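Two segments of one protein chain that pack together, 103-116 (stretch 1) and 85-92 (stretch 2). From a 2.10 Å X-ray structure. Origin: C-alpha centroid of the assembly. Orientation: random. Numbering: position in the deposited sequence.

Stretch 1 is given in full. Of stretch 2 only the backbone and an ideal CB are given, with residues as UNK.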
# COMPACT_ATOMS: atom_id res chain seq x y z
N ASN A 103 17.43 29.75 11.31
CA ASN A 103 16.45 29.79 12.44
C ASN A 103 16.41 28.48 13.27
O ASN A 103 16.04 28.51 14.44
CB ASN A 103 15.02 30.10 11.95
CG ASN A 103 14.48 29.02 11.01
OD1 ASN A 103 14.90 28.94 9.89
ND2 ASN A 103 13.64 28.16 11.51
N GLU A 104 16.81 27.36 12.68
CA GLU A 104 16.93 26.10 13.40
C GLU A 104 18.09 26.02 14.37
O GLU A 104 18.19 25.05 15.11
CB GLU A 104 17.15 24.95 12.40
CG GLU A 104 16.06 24.75 11.35
CD GLU A 104 16.46 23.63 10.39
OE1 GLU A 104 17.19 22.71 10.84
OE2 GLU A 104 16.08 23.68 9.19
N LEU A 105 19.00 26.98 14.35
CA LEU A 105 20.06 27.06 15.34
C LEU A 105 19.77 28.10 16.44
O LEU A 105 20.53 28.22 17.39
CB LEU A 105 21.36 27.39 14.63
CG LEU A 105 21.75 26.45 13.48
CD1 LEU A 105 23.04 26.89 12.78
CD2 LEU A 105 21.91 25.03 14.03
N LEU A 106 18.67 28.84 16.31
CA LEU A 106 18.27 29.84 17.33
C LEU A 106 18.22 29.39 18.81
O LEU A 106 18.64 30.09 19.70
CB LEU A 106 16.89 30.44 16.93
CG LEU A 106 16.17 31.24 18.01
CD1 LEU A 106 16.98 32.49 18.45
CD2 LEU A 106 14.80 31.61 17.46
N GLN A 107 17.53 28.32 19.04
CA GLN A 107 17.46 27.66 20.33
C GLN A 107 18.80 27.63 21.04
O GLN A 107 18.90 28.00 22.20
CB GLN A 107 16.98 26.23 20.23
CG GLN A 107 16.57 25.75 18.84
CD GLN A 107 16.33 24.26 18.81
OE1 GLN A 107 16.07 23.65 19.85
NE2 GLN A 107 16.43 23.66 17.63
N TRP A 108 19.86 27.22 20.33
CA TRP A 108 21.20 27.16 20.91
C TRP A 108 21.72 28.53 21.21
O TRP A 108 22.20 28.73 22.32
CB TRP A 108 22.13 26.43 20.01
CG TRP A 108 21.56 25.10 19.60
CD1 TRP A 108 21.35 24.69 18.34
CD2 TRP A 108 21.10 24.04 20.46
NE1 TRP A 108 20.78 23.48 18.33
CE2 TRP A 108 20.65 23.02 19.62
CE3 TRP A 108 21.06 23.85 21.86
CZ2 TRP A 108 20.12 21.81 20.10
CZ3 TRP A 108 20.57 22.64 22.36
CH2 TRP A 108 20.09 21.64 21.48
N ALA A 109 21.53 29.50 20.29
CA ALA A 109 21.98 30.84 20.52
C ALA A 109 21.27 31.52 21.68
O ALA A 109 21.88 32.26 22.46
CB ALA A 109 21.83 31.69 19.26
N SER A 110 19.98 31.28 21.82
CA SER A 110 19.25 31.85 22.94
C SER A 110 19.71 31.31 24.28
O SER A 110 19.54 31.98 25.29
CB SER A 110 17.74 31.65 22.76
OG SER A 110 17.40 30.36 23.20
N MET A 111 20.33 30.13 24.32
CA MET A 111 21.00 29.66 25.57
C MET A 111 22.42 30.16 25.74
O MET A 111 23.18 29.64 26.60
CB MET A 111 21.06 28.12 25.63
CG MET A 111 19.73 27.43 25.45
SD MET A 111 19.92 25.68 25.11
CE MET A 111 20.39 25.06 26.73
N GLY A 112 22.83 31.13 24.93
CA GLY A 112 24.18 31.71 25.01
C GLY A 112 25.27 30.89 24.33
O GLY A 112 26.42 30.94 24.71
N MET A 113 24.93 30.14 23.31
CA MET A 113 25.90 29.26 22.66
C MET A 113 26.08 29.66 21.24
O MET A 113 25.19 30.20 20.62
CB MET A 113 25.40 27.84 22.72
CG MET A 113 25.53 27.26 24.11
SD MET A 113 24.39 25.91 24.45
CE MET A 113 24.53 24.84 23.00
N ALA A 114 27.25 29.36 20.71
CA ALA A 114 27.45 29.38 19.28
C ALA A 114 26.96 28.07 18.70
O ALA A 114 26.86 27.08 19.40
CB ALA A 114 28.91 29.56 18.98
N ALA A 115 26.65 28.04 17.40
CA ALA A 115 26.32 26.80 16.76
C ALA A 115 26.73 26.79 15.31
O ALA A 115 26.60 27.82 14.60
CB ALA A 115 24.81 26.50 16.92
N LEU A 116 27.13 25.63 14.83
CA LEU A 116 27.52 25.46 13.41
C LEU A 116 26.75 24.28 12.85
O LEU A 116 26.78 23.18 13.44
CB LEU A 116 29.05 25.22 13.28
CG LEU A 116 29.59 24.73 11.92
CD1 LEU A 116 29.65 25.86 10.90
CD2 LEU A 116 30.98 24.17 12.19
N UNK A 85 34.91 32.27 25.42
CA UNK A 85 33.79 32.33 26.37
C UNK A 85 32.53 31.51 25.99
O UNK A 85 31.82 31.02 26.87
CB UNK A 85 33.38 33.79 26.54
N UNK A 86 32.28 31.33 24.70
CA UNK A 86 31.03 30.77 24.26
C UNK A 86 31.15 29.27 24.11
O UNK A 86 31.99 28.80 23.33
CB UNK A 86 30.59 31.41 22.94
N UNK A 87 30.27 28.53 24.77
CA UNK A 87 30.16 27.11 24.39
C UNK A 87 29.65 26.93 22.95
O UNK A 87 29.19 27.90 22.33
CB UNK A 87 29.23 26.38 25.36
N UNK A 88 29.82 25.75 22.38
CA UNK A 88 29.51 25.58 20.96
C UNK A 88 28.90 24.21 20.67
O UNK A 88 29.30 23.23 21.22
CB UNK A 88 30.77 25.77 20.12
N UNK A 89 27.92 24.21 19.77
CA UNK A 89 27.27 23.01 19.30
C UNK A 89 27.49 22.84 17.78
O UNK A 89 27.28 23.77 16.95
CB UNK A 89 25.78 23.06 19.63
N UNK A 90 27.93 21.66 17.40
CA UNK A 90 28.07 21.34 15.96
C UNK A 90 27.01 20.33 15.61
O UNK A 90 26.93 19.20 16.19
CB UNK A 90 29.46 20.80 15.62
N UNK A 91 26.19 20.73 14.65
CA UNK A 91 25.11 19.91 14.14
C UNK A 91 25.46 19.26 12.76
O UNK A 91 25.88 19.93 11.82
CB UNK A 91 23.85 20.76 14.02
N UNK A 92 25.18 17.97 12.62
CA UNK A 92 25.40 17.23 11.36
C UNK A 92 24.06 16.70 10.91
O UNK A 92 23.20 16.39 11.73
CB UNK A 92 26.41 16.09 11.53

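Position 85 has no atom of stretch 1 within 5.5 Å of its ideal CB, so many side chains would fit; the deposited Ser-85 makes no contact here.

At position 86 the CA-to-CB bond points toward stretch 1, and the ideal CB lies 4.5 Å from both Ala-114 N and Gly-112 O. The Ala-114 methyl and the Gly-112 carbonyl offer a surface that a branched or long apolar chain could cover. Leu-86 is found; its CD1 is 4.5 Å from Ala-114 CB and its CD2 3.7 Å from Gly-112 O.

Position 87 has phi -64° and psi 164°, values open to proline among others. Its ideal CB is 4.0 Å from Met-113 CG, which favours a compact apolar group. The backbone N donates no hydrogen bond to stretch 1, while the O of 87 accepts one from Ala-114 N (2.9 Å), so losing the NH costs nothing across this interface. The residue is Pro-87, whose CG packs 3.7 Å from Met-113 CG.

At 88, paired in parallel with Ala-114, CB lies on the same sheet face as Ala-114 CB. Extended angles (-144°/142°) suit beta-branched residues, and the small neighbour leaves space; valine, isoleucine or threonine would serve. Val-88 places CG2 3.9 Å from Ala-114 CB.

Position 89 pairs with Ala-115, and its CB joins Ala-115 CB on the other face. The ideal CB is 4.0 Å from Met-113 CE and 4.5 Å from Ala-115 CB, with the Trp-108 ring beyond: a sizeable apolar chain is indicated. Leu-89 buries 105 Å², the most in stretch 2. Its CD1 sits 3.6 Å from the centroid of the Trp-108 six-membered ring, 6° off the normal, a CH-pi contact. Its backbone N donates to Ala-114 O (3.1 Å), and its O accepts from Leu-116 N (2.8 Å).

Position 90 returns to the face of Leu-116, its bridge partner; apolar, especially beta-branched, residues fit. Val-90 CG2 lies 4.4 Å from Leu-116 CD2.

At 91, CB points sideways, but the Glu-104 carboxylate lies farther out, beyond Leu-105. A long chain with a cationic end could reach it; lysine or arginine are candidates. Lys-91, with all four chi angles t, passes Leu-105 CD2 at 4.2 Å from CD and forms a salt bridge from NZ to Glu-104 OE1 (3.2 Å), weak as a hydrogen bond. Two waters also bridge NZ to Glu-104, one at OE1 and one at O. Its backbone N donates to Leu-116 O (2.8 Å, 171°).

At 92, CB points away, leaving the choice open; Tyr-92 makes no contact.

Stretch 2, residues 85-92: SLPVLVKY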
# COMPACT_ATOMS: atom_id res chain seq x y z
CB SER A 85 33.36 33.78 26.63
OG SER A 85 32.82 34.39 25.45
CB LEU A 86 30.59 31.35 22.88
CG LEU A 86 30.22 32.83 22.84
CD1 LEU A 86 29.68 33.19 21.48
CD2 LEU A 86 29.18 33.21 23.88
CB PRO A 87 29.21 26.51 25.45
CG PRO A 87 28.58 27.66 26.17
CD PRO A 87 29.33 28.92 25.85
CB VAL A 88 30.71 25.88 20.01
CG1 VAL A 88 31.85 24.90 20.14
CG2 VAL A 88 30.29 25.90 18.55
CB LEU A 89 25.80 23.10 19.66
CG LEU A 89 25.03 21.80 19.49
CD1 LEU A 89 24.01 21.69 20.60
CD2 LEU A 89 24.39 21.69 18.11
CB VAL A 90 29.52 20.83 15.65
CG1 VAL A 90 29.66 20.41 14.21
CG2 VAL A 90 30.54 21.94 15.94
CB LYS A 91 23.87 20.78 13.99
CG LYS A 91 22.70 20.10 13.36
CD LYS A 91 21.40 20.88 13.51
CE LYS A 91 20.25 20.10 12.88
NZ LYS A 91 19.04 20.96 12.79
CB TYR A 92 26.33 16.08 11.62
CG TYR A 92 27.71 16.42 12.17
CD1 TYR A 92 28.55 17.24 11.50
CD2 TYR A 92 28.18 15.87 13.35
CE1 TYR A 92 29.81 17.54 11.97
CE2 TYR A 92 29.44 16.13 13.81
CZ TYR A 92 30.26 16.99 13.11
OH TYR A 92 31.52 17.29 13.59
O HOH W 1 19.92 22.56 10.77
O HOH W 2 18.92 22.08 15.63
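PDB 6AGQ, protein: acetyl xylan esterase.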